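Local coordinates for protein alginate lyase (Chitinophaga sp. MD30, PDB 6KCW) that cleaves the polysaccharide alginate, as a member of polysaccharide lyase family 36, and binds a calcium ion on its beta-sandwich scaffold, at residues Ser4-Trp10 / Asp233-Lys239; Glu73-Arg79 / Thr161-Val167; Ser67-Tyr72 / Arg204-Asn208. One frame throughout, in Å; residues are numbered along the deposited sequence.

Contact 1: residues Ser4-Trp10 / Asp233-Lys239. With CA (calcium ion), chain C.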
loop_
_atom_site.group_PDB
_atom_site.type_symbol
_atom_site.label_atom_id
_atom_site.label_comp_id
_atom_site.label_asym_id
_atom_site.label_seq_id
_atom_site.Cartn_x
_atom_site.Cartn_y
_atom_site.Cartn_z
ATOM N N SER A 4 13.486 -11.117 -3.474
ATOM C CA SER A 4 12.790 -11.630 -2.303
ATOM C C SER A 4 13.061 -10.804 -1.053
ATOM O O SER A 4 12.350 -10.969 -0.060
ATOM C CB SER A 4 13.145 -13.105 -2.043
ATOM O OG SER A 4 14.523 -13.346 -2.191
ATOM N N SER A 5 14.043 -9.906 -1.086
ATOM C CA SER A 5 14.246 -8.932 -0.027
ATOM C C SER A 5 14.702 -7.610 -0.636
ATOM O O SER A 5 15.324 -7.571 -1.703
ATOM C CB SER A 5 15.272 -9.412 0.998
ATOM O OG SER A 5 16.534 -9.599 0.387
ATOM N N LEU A 6 14.379 -6.522 0.050
ATOM C CA LEU A 6 14.788 -5.204 -0.401
ATOM C C LEU A 6 15.069 -4.352 0.820
ATOM O O LEU A 6 14.408 -4.490 1.852
ATOM C CB LEU A 6 13.719 -4.515 -1.266
ATOM C CG LEU A 6 13.432 -5.001 -2.684
ATOM C CD1 LEU A 6 12.288 -4.185 -3.254
ATOM C CD2 LEU A 6 14.660 -4.901 -3.576
ATOM N N SER A 7 16.036 -3.452 0.684
ATOM C CA SER A 7 16.337 -2.492 1.739
ATOM C C SER A 7 16.747 -1.202 1.047
ATOM O O SER A 7 17.810 -1.134 0.420
ATOM C CB SER A 7 17.430 -3.006 2.664
ATOM O OG SER A 7 16.964 -3.007 3.998
ATOM N N ILE A 8 15.889 -0.195 1.135
ATOM C CA ILE A 8 16.033 1.025 0.360
ATOM C C ILE A 8 15.704 2.174 1.300
ATOM O O ILE A 8 14.560 2.305 1.744
ATOM C CB ILE A 8 15.111 1.047 -0.877
ATOM C CG1 ILE A 8 15.162 -0.293 -1.626
ATOM C CG2 ILE A 8 15.516 2.172 -1.822
ATOM C CD1 ILE A 8 14.092 -0.481 -2.702
ATOM N N ASN A 9 16.699 2.994 1.621
ATOM C CA ASN A 9 16.469 4.185 2.423
ATOM C C ASN A 9 16.794 5.455 1.667
ATOM O O ASN A 9 16.716 6.544 2.248
ATOM C CB ASN A 9 17.283 4.142 3.721
ATOM C CG ASN A 9 18.762 3.917 3.473
ATOM O OD1 ASN A 9 19.247 4.056 2.346
ATOM N ND2 ASN A 9 19.485 3.553 4.525
ATOM N N TRP A 10 17.193 5.346 0.403
ATOM C CA TRP A 10 17.354 6.499 -0.476
ATOM C C TRP A 10 18.369 7.500 0.066
ATOM O O TRP A 10 18.341 8.680 -0.295
ATOM C CB TRP A 10 15.999 7.177 -0.723
ATOM C CG TRP A 10 15.030 6.266 -1.425
ATOM C CD1 TRP A 10 15.004 5.979 -2.760
ATOM C CD2 TRP A 10 13.959 5.517 -0.834
ATOM N NE1 TRP A 10 13.987 5.105 -3.037
ATOM C CE2 TRP A 10 13.326 4.805 -1.875
ATOM C CE3 TRP A 10 13.473 5.377 0.473
ATOM C CZ2 TRP A 10 12.238 3.960 -1.653
ATOM C CZ3 TRP A 10 12.387 4.540 0.691
ATOM C CH2 TRP A 10 11.785 3.842 -0.368
ATOM N N ASP A 233 10.274 6.428 3.397
ATOM C CA ASP A 233 11.669 6.202 3.748
ATOM C C ASP A 233 11.827 4.809 4.346
ATOM O O ASP A 233 10.874 4.224 4.877
ATOM C CB ASP A 233 12.165 7.257 4.743
ATOM C CG ASP A 233 13.663 7.468 4.673
ATOM O OD1 ASP A 233 14.357 6.600 4.097
ATOM O OD2 ASP A 233 14.136 8.507 5.192
ATOM N N ASN A 234 13.052 4.285 4.242
ATOM C CA ASN A 234 13.497 3.144 5.041
ATOM C C ASN A 234 12.678 1.885 4.762
ATOM O O ASN A 234 12.233 1.195 5.684
ATOM C CB ASN A 234 13.462 3.491 6.531
ATOM C CG ASN A 234 14.407 4.625 6.882
ATOM O OD1 ASN A 234 15.569 4.612 6.489
ATOM N ND2 ASN A 234 13.910 5.616 7.611
ATOM N N LEU A 235 12.509 1.564 3.479
ATOM C CA LEU A 235 11.732 0.402 3.077
ATOM C C LEU A 235 12.545 -0.870 3.270
ATOM O O LEU A 235 13.623 -1.015 2.687
ATOM C CB LEU A 235 11.303 0.522 1.615
ATOM C CG LEU A 235 10.645 -0.760 1.086
ATOM C CD1 LEU A 235 9.287 -1.014 1.745
ATOM C CD2 LEU A 235 10.518 -0.731 -0.418
ATOM N N VAL A 236 12.023 -1.801 4.065
ATOM C CA VAL A 236 12.644 -3.111 4.257
ATOM C C VAL A 236 11.607 -4.170 3.909
ATOM O O VAL A 236 10.570 -4.280 4.573
ATOM C CB VAL A 236 13.185 -3.304 5.680
ATOM C CG1 VAL A 236 13.831 -4.671 5.807
ATOM C CG2 VAL A 236 14.194 -2.214 6.007
ATOM N N LEU A 237 11.879 -4.940 2.865
ATOM C CA LEU A 237 11.004 -6.014 2.423
ATOM C C LEU A 237 11.698 -7.345 2.651
ATOM O O LEU A 237 12.902 -7.467 2.419
ATOM C CB LEU A 237 10.650 -5.852 0.936
ATOM C CG LEU A 237 9.914 -6.962 0.196
ATOM C CD1 LEU A 237 8.428 -6.821 0.397
ATOM C CD2 LEU A 237 10.228 -6.927 -1.289
ATOM N N ARG A 238 10.943 -8.354 3.087
ATOM C CA ARG A 238 11.550 -9.661 3.319
ATOM C C ARG A 238 10.562 -10.791 3.073
ATOM O O ARG A 238 9.514 -10.868 3.726
ATOM C CB ARG A 238 12.111 -9.757 4.733
ATOM C CG ARG A 238 12.963 -10.977 4.924
ATOM C CD ARG A 238 13.757 -10.859 6.189
ATOM N NE ARG A 238 12.972 -11.217 7.362
ATOM C CZ ARG A 238 12.835 -12.463 7.800
ATOM N NH1 ARG A 238 13.420 -13.448 7.123
ATOM N NH2 ARG A 238 12.112 -12.725 8.898
ATOM N N LYS A 239 10.931 -11.675 2.146
ATOM C CA LYS A 239 10.270 -12.962 1.961
ATOM C C LYS A 239 10.585 -13.862 3.147
ATOM O O LYS A 239 11.712 -14.335 3.305
ATOM C CB LYS A 239 10.735 -13.610 0.663
ATOM C CG LYS A 239 10.168 -14.990 0.430
ATOM C CD LYS A 239 10.935 -15.723 -0.665
ATOM C CE LYS A 239 9.998 -16.583 -1.507
ATOM N NZ LYS A 239 10.712 -17.402 -2.531
HETATM CA CA CA C . 16.408 7.978 3.899
HETATM O O HOH W 1 17.504 2.571 7.053
HETATM O O HOH W 2 17.351 9.525 5.019
HETATM O O HOH W 3 17.054 6.408 5.961
#
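Asp233 and the main-chain carbonyl of Asn9 meet at a calcium ion, which explains why two acceptors, Asp233 OD1 and Asn9 O, can stand 3.0 Å apart. The carboxylate grips the metal with both oxygens, OD1 of Asp233 lying 2.5 Å from the calcium; Asn11, Gly43 and two waters also bind it. The Trp10 ring edge meets the start of the paired segment, CZ3 of Trp10 lying 3.6 Å from Asp233 CA. A water donates to Asn234 OD1 and accepts a weak bond from Asn9 ND2; Asn234 ND2 goes to Asp77. From Leu235 onward the strand pairs antiparallel with strand 5-8. Leu235 and Ile8 exchange two backbone hydrogen bonds, and Leu235 CD2 lies 4.2 Å from Ile8 CD1. On the other face Ser7, whose small hydroxyl suits exposure, meets the beta-branched Val236, with Val236 CG2 3.5 Å from Ser7 OG. Leu237 swings CG anti to its main-chain nitrogen (chi1 171°), which lays it alongside Leu6, CD2 of Leu237 4.0 Å from Leu6 CD1. Arg238 stands opposite Ser5 on the exposed face. Lys239 N donates to Ser4 O at 2.7 Å, while its NZ bonds Ser67. Phe27 of helix 20-27 covers Leu6, Ile8 and Leu235; Phe94 and Phe96 of strand 94-99 meet the leucines of strand 228-241, whose other edge is bonded to strand 71-80.

Contact 2: residues Glu73-Arg79 / Thr161-Val167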
loop_
_atom_site.group_PDB
_atom_site.type_symbol
_atom_site.label_atom_id
_atom_site.label_comp_id
_atom_site.label_asym_id
_atom_site.label_seq_id
_atom_site.Cartn_x
_atom_site.Cartn_y
_atom_site.Cartn_z
ATOM N N GLU A 73 6.617 -9.810 4.744
ATOM C CA GLU A 73 6.473 -8.654 5.607
ATOM C C GLU A 73 7.163 -7.488 4.938
ATOM O O GLU A 73 7.995 -7.671 4.047
ATOM C CB GLU A 73 7.078 -8.897 6.991
ATOM C CG GLU A 73 8.568 -9.048 6.915
ATOM C CD GLU A 73 9.191 -9.135 8.252
ATOM O OE1 GLU A 73 8.447 -9.050 9.252
ATOM O OE2 GLU A 73 10.428 -9.293 8.303
ATOM N N LEU A 74 6.820 -6.279 5.375
ATOM C CA LEU A 74 7.619 -5.123 4.991
ATOM C C LEU A 74 7.487 -4.054 6.064
ATOM O O LEU A 74 6.602 -4.109 6.924
ATOM C CB LEU A 74 7.233 -4.583 3.595
ATOM C CG LEU A 74 5.795 -4.241 3.196
ATOM C CD1 LEU A 74 5.362 -2.885 3.755
ATOM C CD2 LEU A 74 5.677 -4.239 1.685
ATOM N N ASP A 75 8.402 -3.091 6.008
ATOM C CA ASP A 75 8.453 -1.952 6.915
ATOM C C ASP A 75 8.849 -0.723 6.112
ATOM O O ASP A 75 9.662 -0.809 5.190
ATOM C CB ASP A 75 9.476 -2.144 8.067
ATOM C CG ASP A 75 8.923 -2.954 9.230
ATOM O OD1 ASP A 75 8.929 -4.206 9.152
ATOM O OD2 ASP A 75 8.484 -2.340 10.228
ATOM N N TYR A 76 8.284 0.418 6.479
ATOM C CA TYR A 76 8.625 1.682 5.847
ATOM C C TYR A 76 8.114 2.791 6.743
ATOM O O TYR A 76 7.283 2.566 7.632
ATOM C CB TYR A 76 8.023 1.813 4.440
ATOM C CG TYR A 76 6.508 1.847 4.423
ATOM C CD1 TYR A 76 5.777 0.674 4.327
ATOM C CD2 TYR A 76 5.817 3.049 4.523
ATOM C CE1 TYR A 76 4.398 0.696 4.314
ATOM C CE2 TYR A 76 4.449 3.076 4.530
ATOM C CZ TYR A 76 3.744 1.895 4.421
ATOM O OH TYR A 76 2.372 1.911 4.414
ATOM N N ASP A 77 8.628 3.989 6.505
ATOM C CA ASP A 77 8.120 5.188 7.144
ATOM C C ASP A 77 7.378 6.013 6.116
ATOM O O ASP A 77 7.698 5.984 4.925
ATOM C CB ASP A 77 9.243 6.023 7.764
ATOM C CG ASP A 77 9.903 5.315 8.908
ATOM O OD1 ASP A 77 9.166 4.734 9.736
ATOM O OD2 ASP A 77 11.151 5.318 8.968
ATOM N N VAL A 78 6.382 6.742 6.585
ATOM C CA VAL A 78 5.577 7.574 5.711
ATOM C C VAL A 78 5.223 8.843 6.465
ATOM O O VAL A 78 4.990 8.813 7.678
ATOM C CB VAL A 78 4.323 6.825 5.216
ATOM C CG1 VAL A 78 3.547 6.247 6.384
ATOM C CG2 VAL A 78 3.461 7.754 4.380
ATOM N N ARG A 79 5.246 9.966 5.751
ATOM C CA ARG A 79 4.942 11.276 6.302
ATOM C C ARG A 79 4.144 12.050 5.266
ATOM O O ARG A 79 4.542 12.108 4.098
ATOM C CB ARG A 79 6.228 12.034 6.650
ATOM C CG ARG A 79 6.074 13.111 7.715
ATOM C CD ARG A 79 6.813 14.379 7.314
ATOM N NE ARG A 79 8.080 14.090 6.652
ATOM C CZ ARG A 79 8.620 14.871 5.722
ATOM N NH1 ARG A 79 7.986 15.978 5.337
ATOM N NH2 ARG A 79 9.777 14.536 5.161
ATOM N N THR A 161 3.998 14.455 10.134
ATOM C CA THR A 161 4.337 13.501 11.188
ATOM C C THR A 161 4.749 12.175 10.567
ATOM O O THR A 161 4.016 11.627 9.735
ATOM C CB THR A 161 3.144 13.264 12.107
ATOM O OG1 THR A 161 2.697 14.513 12.652
ATOM C CG2 THR A 161 3.529 12.305 13.240
ATOM N N THR A 162 5.903 11.646 10.968
ATOM C CA THR A 162 6.349 10.371 10.424
ATOM C C THR A 162 5.684 9.214 11.153
ATOM O O THR A 162 5.690 9.152 12.390
ATOM C CB THR A 162 7.860 10.200 10.520
ATOM O OG1 THR A 162 8.527 11.419 10.160
ATOM C CG2 THR A 162 8.283 9.074 9.577
ATOM N N TYR A 163 5.129 8.285 10.375
ATOM C CA TYR A 163 4.490 7.084 10.894
ATOM C C TYR A 163 5.220 5.863 10.355
ATOM O O TYR A 163 5.356 5.709 9.134
ATOM C CB TYR A 163 3.016 7.053 10.500
ATOM C CG TYR A 163 2.213 8.150 11.151
ATOM C CD1 TYR A 163 1.686 8.000 12.436
ATOM C CD2 TYR A 163 1.994 9.340 10.492
ATOM C CE1 TYR A 163 0.954 9.019 13.032
ATOM C CE2 TYR A 163 1.268 10.355 11.072
ATOM C CZ TYR A 163 0.748 10.199 12.329
ATOM O OH TYR A 163 0.027 11.243 12.866
ATOM N N HIS A 164 5.715 5.014 11.259
ATOM C CA HIS A 164 6.285 3.745 10.831
ATOM C C HIS A 164 5.185 2.711 10.660
ATOM O O HIS A 164 4.329 2.553 11.538
ATOM C CB HIS A 164 7.321 3.213 11.815
ATOM C CG HIS A 164 8.052 2.016 11.293
ATOM N ND1 HIS A 164 9.160 2.118 10.478
ATOM C CD2 HIS A 164 7.806 0.691 11.423
ATOM C CE1 HIS A 164 9.575 0.910 10.145
ATOM N NE2 HIS A 164 8.770 0.025 10.704
ATOM N N VAL A 165 5.229 1.997 9.534
ATOM C CA VAL A 165 4.236 0.994 9.167
ATOM C C VAL A 165 4.940 -0.350 9.032
ATOM O O VAL A 165 5.940 -0.462 8.306
ATOM C CB VAL A 165 3.537 1.369 7.850
ATOM C CG1 VAL A 165 2.309 0.496 7.611
ATOM C CG2 VAL A 165 3.198 2.853 7.836
ATOM N N HIS A 166 4.430 -1.356 9.745
ATOM C CA HIS A 166 4.783 -2.757 9.544
ATOM C C HIS A 166 3.576 -3.506 8.972
ATOM O O HIS A 166 2.454 -3.376 9.482
ATOM C CB HIS A 166 5.234 -3.403 10.861
ATOM C CG HIS A 166 5.512 -4.868 10.748
ATOM N ND1 HIS A 166 6.657 -5.364 10.162
ATOM C CD2 HIS A 166 4.782 -5.945 11.117
ATOM C CE1 HIS A 166 6.622 -6.685 10.182
ATOM N NE2 HIS A 166 5.491 -7.063 10.747
ATOM N N VAL A 167 3.802 -4.276 7.908
ATOM C CA VAL A 167 2.767 -5.098 7.289
ATOM C C VAL A 167 3.253 -6.541 7.270
ATOM O O VAL A 167 4.421 -6.803 6.968
ATOM C CB VAL A 167 2.432 -4.613 5.863
ATOM C CG1 VAL A 167 1.759 -5.701 5.068
ATOM C CG2 VAL A 167 1.574 -3.359 5.910
#
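Leu74, Tyr76 and Val78 pair with Val167, Val165 and Tyr163 as neighbouring antiparallel strands of the larger sheet in a concanavalin-like beta-sandwich. Two backbone hydrogen bonds close each of these three pairs, and CA-H...O contacts fill the intervals, as from Asp75 CA to Val165 O at 3.2 Å.

Apolar packing belongs to the buried face. Val165 lies alongside the Tyr76 ring and sets CB over it in a CH-pi contact, 3.8 Å from the ring centroid and displaced toward the rim. Tyr76 reaches this position because CG sits between its own nitrogen and carbonyl carbon (chi1 65°). The beta-branched Val78 sends CG1 to Val165 CG2 at 3.7 Å, while Met118 of strand 113-122 in the second sheet touches both Tyr76 and Val165.

Charged and polar groups occupy the opposite face, which is partly open to solvent. Asp75 serves two histidines with separate oxygens: His166 ND1 donates to OD1 of Asp75 at 2.7 Å along a nearly straight path (166°), and His164 NE2 donates to OD2, although that separation is so short that its exact value is doubtful. His164 also turns ND1 to Asp77 OD1, 2.7 Å away, through a bent bond (142°), so both ring nitrogens are engaged and the ring's rotation is fixed. A phenylalanine in place of His164 would probably leave Asp77 OD1 and Asp75 OD2 without these donors and let the ring turn. Asp77 has a second mate, OD2 bonding Asn234.

Glu73, its carboxylate almost perpendicular to the other imidazole, brings OE1 to the edge of that ring and into its plane, next to the ND1 that bonds Asp75, with Glu73 OE1 3.1 Å from His166 CE1.

Contact 3: residues Ser67-Tyr72 / Arg204-Asn208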
loop_
_atom_site.group_PDB
_atom_site.type_symbol
_atom_site.label_atom_id
_atom_site.label_comp_id
_atom_site.label_asym_id
_atom_site.label_seq_id
_atom_site.Cartn_x
_atom_site.Cartn_y
_atom_site.Cartn_z
ATOM N N SER A 67 9.490 -12.378 -5.495
ATOM C CA SER A 67 9.527 -13.827 -5.503
ATOM C C SER A 67 8.319 -14.361 -4.752
ATOM O O SER A 67 8.023 -13.914 -3.640
ATOM C CB SER A 67 10.820 -14.314 -4.867
ATOM O OG SER A 67 10.789 -15.708 -4.685
ATOM N N ASP A 68 7.601 -15.292 -5.380
ATOM C CA ASP A 68 6.373 -15.815 -4.798
ATOM C C ASP A 68 6.663 -16.525 -3.485
ATOM O O ASP A 68 7.645 -17.259 -3.359
ATOM C CB ASP A 68 5.697 -16.785 -5.762
ATOM C CG ASP A 68 5.134 -16.095 -6.987
ATOM O OD1 ASP A 68 5.605 -14.975 -7.291
ATOM O OD2 ASP A 68 4.216 -16.670 -7.633
ATOM N N GLY A 69 5.786 -16.309 -2.508
ATOM C CA GLY A 69 5.894 -16.973 -1.224
ATOM C C GLY A 69 4.565 -16.954 -0.505
ATOM O O GLY A 69 3.600 -16.329 -0.949
ATOM N N THR A 70 4.542 -17.652 0.635
ATOM C CA THR A 70 3.376 -17.749 1.505
ATOM C C THR A 70 3.428 -16.814 2.704
ATOM O O THR A 70 2.381 -16.580 3.319
ATOM C CB THR A 70 3.213 -19.184 2.022
ATOM O OG1 THR A 70 4.409 -19.586 2.706
ATOM C CG2 THR A 70 2.963 -20.132 0.867
ATOM N N GLU A 71 4.612 -16.286 3.050
ATOM C CA GLU A 71 4.791 -15.404 4.201
ATOM C C GLU A 71 5.696 -14.241 3.845
ATOM O O GLU A 71 6.845 -14.441 3.435
ATOM C CB GLU A 71 5.395 -16.133 5.395
ATOM C CG GLU A 71 4.370 -16.758 6.280
ATOM C CD GLU A 71 4.296 -18.234 6.055
ATOM O OE1 GLU A 71 3.577 -18.906 6.826
ATOM O OE2 GLU A 71 4.972 -18.726 5.121
ATOM N N TYR A 72 5.192 -13.030 4.055
ATOM C CA TYR A 72 5.884 -11.821 3.649
ATOM C C TYR A 72 5.683 -10.757 4.714
ATOM O O TYR A 72 4.725 -10.793 5.493
ATOM C CB TYR A 72 5.390 -11.309 2.278
ATOM C CG TYR A 72 6.393 -11.527 1.164
ATOM C CD1 TYR A 72 7.476 -10.657 1.001
ATOM C CD2 TYR A 72 6.288 -12.619 0.303
ATOM C CE1 TYR A 72 8.413 -10.849 -0.010
ATOM C CE2 TYR A 72 7.217 -12.830 -0.706
ATOM C CZ TYR A 72 8.277 -11.935 -0.862
ATOM O OH TYR A 72 9.217 -12.125 -1.855
ATOM N N ARG A 204 -2.871 -18.773 -4.491
ATOM C CA ARG A 204 -2.764 -18.484 -3.060
ATOM C C ARG A 204 -1.512 -17.714 -2.678
ATOM O O ARG A 204 -1.452 -17.200 -1.558
ATOM C CB ARG A 204 -2.794 -19.780 -2.252
ATOM C CG ARG A 204 -1.733 -20.769 -2.680
ATOM C CD ARG A 204 -1.925 -22.078 -1.946
ATOM N NE ARG A 204 -1.643 -21.867 -0.533
ATOM C CZ ARG A 204 -0.486 -22.146 0.049
ATOM N NH1 ARG A 204 0.500 -22.685 -0.651
ATOM N NH2 ARG A 204 -0.323 -21.888 1.332
ATOM N N LEU A 205 -0.532 -17.604 -3.571
ATOM C CA LEU A 205 0.776 -17.066 -3.222
ATOM C C LEU A 205 0.800 -15.543 -3.236
ATOM O O LEU A 205 0.144 -14.894 -4.052
ATOM C CB LEU A 205 1.836 -17.588 -4.190
ATOM C CG LEU A 205 1.936 -19.111 -4.143
ATOM C CD1 LEU A 205 3.085 -19.632 -4.983
ATOM C CD2 LEU A 205 2.091 -19.546 -2.717
ATOM N N ILE A 206 1.558 -14.973 -2.302
ATOM C CA ILE A 206 1.939 -13.574 -2.417
ATOM C C ILE A 206 2.826 -13.437 -3.642
ATOM O O ILE A 206 3.869 -14.094 -3.752
ATOM C CB ILE A 206 2.659 -13.083 -1.156
ATOM C CG1 ILE A 206 1.746 -13.195 0.058
ATOM C CG2 ILE A 206 3.099 -11.663 -1.342
ATOM C CD1 ILE A 206 2.375 -13.952 1.158
ATOM N N LYS A 207 2.413 -12.588 -4.575
ATOM C CA LYS A 207 3.075 -12.495 -5.863
ATOM C C LYS A 207 3.810 -11.184 -6.082
ATOM O O LYS A 207 4.855 -11.182 -6.732
ATOM C CB LYS A 207 2.061 -12.701 -6.993
ATOM C CG LYS A 207 1.729 -14.166 -7.235
ATOM C CD LYS A 207 0.716 -14.323 -8.340
ATOM C CE LYS A 207 0.839 -15.702 -8.981
ATOM N NZ LYS A 207 0.772 -16.815 -7.974
ATOM N N ASN A 208 3.304 -10.065 -5.571
ATOM C CA ASN A 208 4.065 -8.848 -5.749
ATOM C C ASN A 208 3.738 -7.849 -4.649
ATOM O O ASN A 208 2.736 -7.967 -3.939
ATOM C CB ASN A 208 3.872 -8.266 -7.170
ATOM C CG ASN A 208 2.451 -7.850 -7.488
ATOM O OD1 ASN A 208 1.790 -7.172 -6.702
ATOM N ND2 ASN A 208 1.997 -8.209 -8.683
#
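Ile206 and Gly69 form the central pair, an antiparallel hydrogen-bonded bridge: Ile206 N gives its hydrogen to Gly69 O at 2.8 Å, and Gly69 N returns a longer bond to Ile206 O at 3.2 Å. Glycine suits the place, since it puts no side chain on the face where Ile206 folds CD1 over the carbonyls of Gly69 and Thr70. With CG2 opposite the backbone nitrogen and CG1 beside it (chi1 -61°), Ile206 sends CD1 to Thr70 O at 3.4 Å and CG2 to CD2 of the Tyr72 ring at 3.7 Å. Beside this pair, Leu205 spreads its two methyls, CD2 to Thr70 CG2 at 3.7 Å and CD1 to the CB of Asp68. Arg204 runs alongside Thr70 with its guanidinium near the same methyl. Asp68 and Lys207 make a weak salt bridge, OD2 of Asp68 lying 3.5 Å from Lys207 NZ.

A second shell fixes these groups. The Tyr72 hydroxyl donates in plane to a lone pair of Ser67 O at 2.8 Å, tying the start of strand 71-80, in the larger sheet, to the end of strand 60-69, in the smaller one. Thr70 is the corner between them, and with Glu71 it forms a classic beta bulge opposite Arg241. Its OG1 donates to Glu71 OE2 at 2.6 Å, and the same carboxylate oxygen makes a salt bridge with Arg241. Arg204 is bonded elsewhere, to carbonyls of Asn172 and Glu243.

The chemistry implies a corner held chiefly by main-chain bonds and by aliphatic cover from Ile206, with the long Asp68-Lys207 ion pair adding a looser link.

Strand 71-80 is common to contacts 2 and 3, whose centres lie about 20 Å apart, and it also borders strand 228-241 of contact 1. Contacts 1 and 2, with centres about 11 Å apart, are therefore successive joints of one sheet: Asp233 O and Asp77 N, like Val236 N and Asp75 O, are 2.8 Å apart, probable hydrogen bonds. At the other end Lys239 NZ reaches Ser67 OG at 2.7 Å, joining contact 1 to contact 3, where the chain passes between the two sheets. The metal sits in contact 1; in contact 2 the side chain of Asp77 is about 8 Å from the bound calcium ion. Along the sequence, contact 1 encloses contact 3, which encloses contact 2.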